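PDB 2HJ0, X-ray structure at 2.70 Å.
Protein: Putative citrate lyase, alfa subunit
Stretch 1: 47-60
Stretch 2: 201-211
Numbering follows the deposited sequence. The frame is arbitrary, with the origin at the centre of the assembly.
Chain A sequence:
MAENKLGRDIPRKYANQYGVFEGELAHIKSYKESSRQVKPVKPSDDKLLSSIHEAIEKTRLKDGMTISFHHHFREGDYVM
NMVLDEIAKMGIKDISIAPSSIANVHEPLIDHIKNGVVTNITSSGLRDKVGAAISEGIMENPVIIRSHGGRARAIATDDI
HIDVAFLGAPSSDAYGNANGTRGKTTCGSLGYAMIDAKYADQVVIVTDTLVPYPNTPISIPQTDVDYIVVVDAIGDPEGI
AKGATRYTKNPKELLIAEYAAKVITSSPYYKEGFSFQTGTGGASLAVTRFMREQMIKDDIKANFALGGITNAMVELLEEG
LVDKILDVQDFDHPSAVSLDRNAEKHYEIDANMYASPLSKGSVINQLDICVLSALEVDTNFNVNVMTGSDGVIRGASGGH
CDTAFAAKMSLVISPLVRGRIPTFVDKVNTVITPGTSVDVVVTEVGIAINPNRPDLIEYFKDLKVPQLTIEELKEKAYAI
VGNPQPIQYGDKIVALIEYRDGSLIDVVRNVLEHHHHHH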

# COMPACT_ATOMS: atom_id res chain seq x y z
N LYS A 47 -18.18 6.08 9.60
CA LYS A 47 -16.94 5.72 10.28
C LYS A 47 -16.42 6.81 11.22
O LYS A 47 -15.50 6.57 12.00
CB LYS A 47 -15.86 5.33 9.24
CG LYS A 47 -16.26 4.14 8.35
CD LYS A 47 -15.34 3.94 7.13
CE LYS A 47 -14.00 3.34 7.51
NZ LYS A 47 -13.08 3.21 6.33
N LEU A 48 -17.03 7.99 11.18
CA LEU A 48 -16.62 9.10 12.04
C LEU A 48 -17.29 8.95 13.41
O LEU A 48 -18.47 8.63 13.49
CB LEU A 48 -17.00 10.45 11.42
CG LEU A 48 -15.99 11.62 11.44
CD1 LEU A 48 -16.68 12.89 10.96
CD2 LEU A 48 -15.42 11.84 12.83
N LEU A 49 -16.52 9.17 14.47
CA LEU A 49 -17.02 9.07 15.84
C LEU A 49 -16.90 10.42 16.57
O LEU A 49 -16.23 11.33 16.08
CB LEU A 49 -16.23 8.00 16.60
CG LEU A 49 -16.80 6.58 16.60
CD1 LEU A 49 -17.40 6.23 15.26
CD2 LEU A 49 -15.68 5.60 16.98
N SER A 50 -17.51 10.53 17.74
CA SER A 50 -17.47 11.80 18.46
C SER A 50 -16.27 11.99 19.38
O SER A 50 -15.75 13.10 19.50
CB SER A 50 -18.73 11.95 19.31
OG SER A 50 -18.75 10.97 20.31
N SER A 51 -15.82 10.91 20.01
CA SER A 51 -14.71 11.03 20.94
C SER A 51 -13.84 9.79 21.00
O SER A 51 -14.18 8.75 20.43
CB SER A 51 -15.27 11.28 22.33
OG SER A 51 -16.04 10.16 22.75
N ILE A 52 -12.73 9.88 21.73
CA ILE A 52 -11.86 8.73 21.88
C ILE A 52 -12.64 7.67 22.64
O ILE A 52 -12.48 6.48 22.39
CB ILE A 52 -10.57 9.07 22.66
CG1 ILE A 52 -9.44 9.38 21.68
CG2 ILE A 52 -10.16 7.93 23.56
CD1 ILE A 52 -9.58 10.69 20.99
N HIS A 53 -13.50 8.11 23.56
CA HIS A 53 -14.31 7.19 24.36
C HIS A 53 -15.10 6.24 23.47
O HIS A 53 -14.94 5.02 23.56
CB HIS A 53 -15.27 7.96 25.29
CG HIS A 53 -15.96 7.09 26.30
ND1 HIS A 53 -15.53 6.98 27.60
CD2 HIS A 53 -17.01 6.24 26.18
CE1 HIS A 53 -16.27 6.10 28.24
NE2 HIS A 53 -17.18 5.63 27.40
N GLU A 54 -15.96 6.79 22.61
CA GLU A 54 -16.79 5.98 21.70
C GLU A 54 -15.92 5.11 20.80
O GLU A 54 -16.32 4.02 20.38
CB GLU A 54 -17.67 6.88 20.84
CG GLU A 54 -18.70 6.14 20.00
CD GLU A 54 -19.48 7.07 19.08
OE1 GLU A 54 -20.43 6.58 18.42
OE2 GLU A 54 -19.16 8.27 18.99
N ALA A 55 -14.72 5.58 20.50
CA ALA A 55 -13.83 4.81 19.67
C ALA A 55 -13.47 3.53 20.41
O ALA A 55 -13.57 2.44 19.85
CB ALA A 55 -12.56 5.61 19.36
N ILE A 56 -13.06 3.67 21.67
CA ILE A 56 -12.67 2.52 22.49
C ILE A 56 -13.86 1.59 22.62
O ILE A 56 -13.73 0.36 22.60
CB ILE A 56 -12.22 2.97 23.90
CG1 ILE A 56 -11.07 3.98 23.76
CG2 ILE A 56 -11.77 1.77 24.71
CD1 ILE A 56 -10.67 4.65 25.05
N GLU A 57 -15.03 2.20 22.74
CA GLU A 57 -16.27 1.48 22.89
C GLU A 57 -16.61 0.69 21.63
O GLU A 57 -16.59 -0.55 21.63
CB GLU A 57 -17.38 2.47 23.21
CG GLU A 57 -18.67 1.84 23.67
CD GLU A 57 -19.83 2.80 23.58
OE1 GLU A 57 -20.37 2.99 22.46
OE2 GLU A 57 -20.17 3.40 24.63
N LYS A 58 -16.92 1.39 20.56
CA LYS A 58 -17.28 0.71 19.32
C LYS A 58 -16.19 -0.19 18.77
O LYS A 58 -16.41 -0.90 17.79
CB LYS A 58 -17.70 1.73 18.26
CG LYS A 58 -19.04 2.40 18.57
CD LYS A 58 -19.65 3.08 17.35
CE LYS A 58 -19.85 2.08 16.18
NZ LYS A 58 -20.40 2.69 14.92
N THR A 59 -15.02 -0.18 19.40
CA THR A 59 -13.92 -0.98 18.92
C THR A 59 -13.90 -2.32 19.65
O THR A 59 -13.21 -3.26 19.25
CB THR A 59 -12.62 -0.21 19.09
OG1 THR A 59 -11.69 -0.64 18.11
CG2 THR A 59 -12.05 -0.42 20.46
N ARG A 60 -14.70 -2.41 20.72
CA ARG A 60 -14.81 -3.63 21.50
C ARG A 60 -13.56 -4.03 22.28
O ARG A 60 -13.38 -5.21 22.63
CB ARG A 60 -15.23 -4.78 20.59
CG ARG A 60 -16.64 -5.27 20.84
CD ARG A 60 -17.69 -4.39 20.19
NE ARG A 60 -18.03 -4.84 18.85
CZ ARG A 60 -18.52 -6.05 18.55
NH1 ARG A 60 -18.81 -6.37 17.29
NH2 ARG A 60 -18.73 -6.94 19.52
N ASP A 201 -6.00 -5.36 13.36
CA ASP A 201 -7.36 -5.79 13.10
C ASP A 201 -8.28 -4.59 12.95
O ASP A 201 -9.02 -4.47 11.97
CB ASP A 201 -7.86 -6.70 14.22
CG ASP A 201 -7.38 -8.12 14.06
OD1 ASP A 201 -6.92 -8.47 12.95
OD2 ASP A 201 -7.47 -8.89 15.04
N GLN A 202 -8.24 -3.71 13.93
CA GLN A 202 -9.04 -2.51 13.90
C GLN A 202 -8.12 -1.29 14.01
O GLN A 202 -7.19 -1.26 14.83
CB GLN A 202 -10.07 -2.52 15.02
CG GLN A 202 -11.35 -3.17 14.60
CD GLN A 202 -12.45 -2.91 15.56
OE1 GLN A 202 -12.39 -3.34 16.71
NE2 GLN A 202 -13.46 -2.19 15.12
N VAL A 203 -8.38 -0.30 13.15
CA VAL A 203 -7.60 0.92 13.12
C VAL A 203 -8.47 2.14 13.40
O VAL A 203 -9.51 2.33 12.77
CB VAL A 203 -6.91 1.10 11.72
CG1 VAL A 203 -6.33 2.50 11.57
CG2 VAL A 203 -5.81 0.05 11.55
N VAL A 204 -8.04 2.95 14.36
CA VAL A 204 -8.74 4.17 14.74
C VAL A 204 -7.78 5.33 14.50
O VAL A 204 -6.79 5.45 15.21
CB VAL A 204 -9.10 4.17 16.24
CG1 VAL A 204 -9.60 5.54 16.66
CG2 VAL A 204 -10.16 3.14 16.52
N ILE A 205 -8.03 6.17 13.49
CA ILE A 205 -7.13 7.29 13.30
C ILE A 205 -7.74 8.51 14.00
O ILE A 205 -8.94 8.76 13.90
CB ILE A 205 -6.84 7.63 11.77
CG1 ILE A 205 -8.00 8.40 11.16
CG2 ILE A 205 -6.55 6.38 10.95
CD1 ILE A 205 -7.74 9.85 11.15
N VAL A 206 -6.91 9.23 14.76
CA VAL A 206 -7.33 10.42 15.51
C VAL A 206 -6.75 11.63 14.80
O VAL A 206 -5.53 11.85 14.81
CB VAL A 206 -6.79 10.38 16.96
CG1 VAL A 206 -7.42 11.50 17.79
CG2 VAL A 206 -7.04 9.02 17.56
N THR A 207 -7.61 12.42 14.17
CA THR A 207 -7.12 13.57 13.45
C THR A 207 -7.35 14.87 14.17
O THR A 207 -8.22 15.00 15.04
CB THR A 207 -7.72 13.70 12.05
OG1 THR A 207 -6.99 14.68 11.29
CG2 THR A 207 -9.18 14.10 12.14
N ASP A 208 -6.57 15.84 13.76
CA ASP A 208 -6.61 17.16 14.34
C ASP A 208 -7.37 18.09 13.41
O ASP A 208 -7.86 19.13 13.84
CB ASP A 208 -5.18 17.65 14.50
CG ASP A 208 -5.04 18.55 15.65
OD1 ASP A 208 -3.87 18.79 16.06
OD2 ASP A 208 -6.10 19.01 16.14
N THR A 209 -7.43 17.71 12.14
CA THR A 209 -8.11 18.52 11.15
C THR A 209 -8.83 17.61 10.18
O THR A 209 -8.22 16.74 9.57
CB THR A 209 -7.11 19.43 10.40
OG1 THR A 209 -6.48 18.70 9.35
CG2 THR A 209 -6.03 19.94 11.38
N LEU A 210 -10.14 17.82 10.05
CA LEU A 210 -10.97 17.02 9.16
C LEU A 210 -11.08 17.64 7.78
O LEU A 210 -11.49 18.78 7.62
CB LEU A 210 -12.37 16.87 9.76
CG LEU A 210 -12.97 15.46 9.66
CD1 LEU A 210 -14.36 15.46 10.30
CD2 LEU A 210 -13.06 15.03 8.22
N VAL A 211 -10.72 16.86 6.78
CA VAL A 211 -10.74 17.34 5.41
C VAL A 211 -11.87 16.71 4.60
O VAL A 211 -12.25 15.56 4.84
CB VAL A 211 -9.38 17.05 4.76
CG1 VAL A 211 -9.42 17.30 3.26
CG2 VAL A 211 -8.32 17.91 5.43

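Strand 202–207 runs nearly antiparallel to helix 52–58, at 175° between their N-to-C directions, with the axes approaching to 10.0 Å. At its start, Gln-202 points its CA-to-CB bond toward stretch 1 and reaches Thr-59, whose own CA-to-CB bond points back at the strand. This is the polar end of an otherwise apolar contact; the amide orientation of Gln-202 is uncertain, so its bonding to Thr-59 remains open. Val-203 turns away, in the usual alternation of a strand, and Val-204 faces the helix again. CG1 of Val-204 lies 4.0 Å from CB of Ala-55, and the small alanine methyl goes with a close backbone approach, CA of Ala-55 to CA of Val-204 being 7.1 Å. Ile-205 takes no part. Val-206 points toward the first turn of the helix, where CG1 of Val-206 packs 3.9 Å from CD1 of Ile-52. The Ile-52 CA-to-CB bond is directed sideways, and its longer side chain spans the remaining gap. Val-204, Val-206, Ala-55 and Ile-52 are all buried, and their aliphatic side chains suit an apolar seam. Beyond the strand, Leu-210 points toward stretch 1 and its CD1 meets CD1 of Leu-48 at 3.5 Å, extending the apolar contact to a more exposed margin. In total, 322 Å² is buried between the stretches.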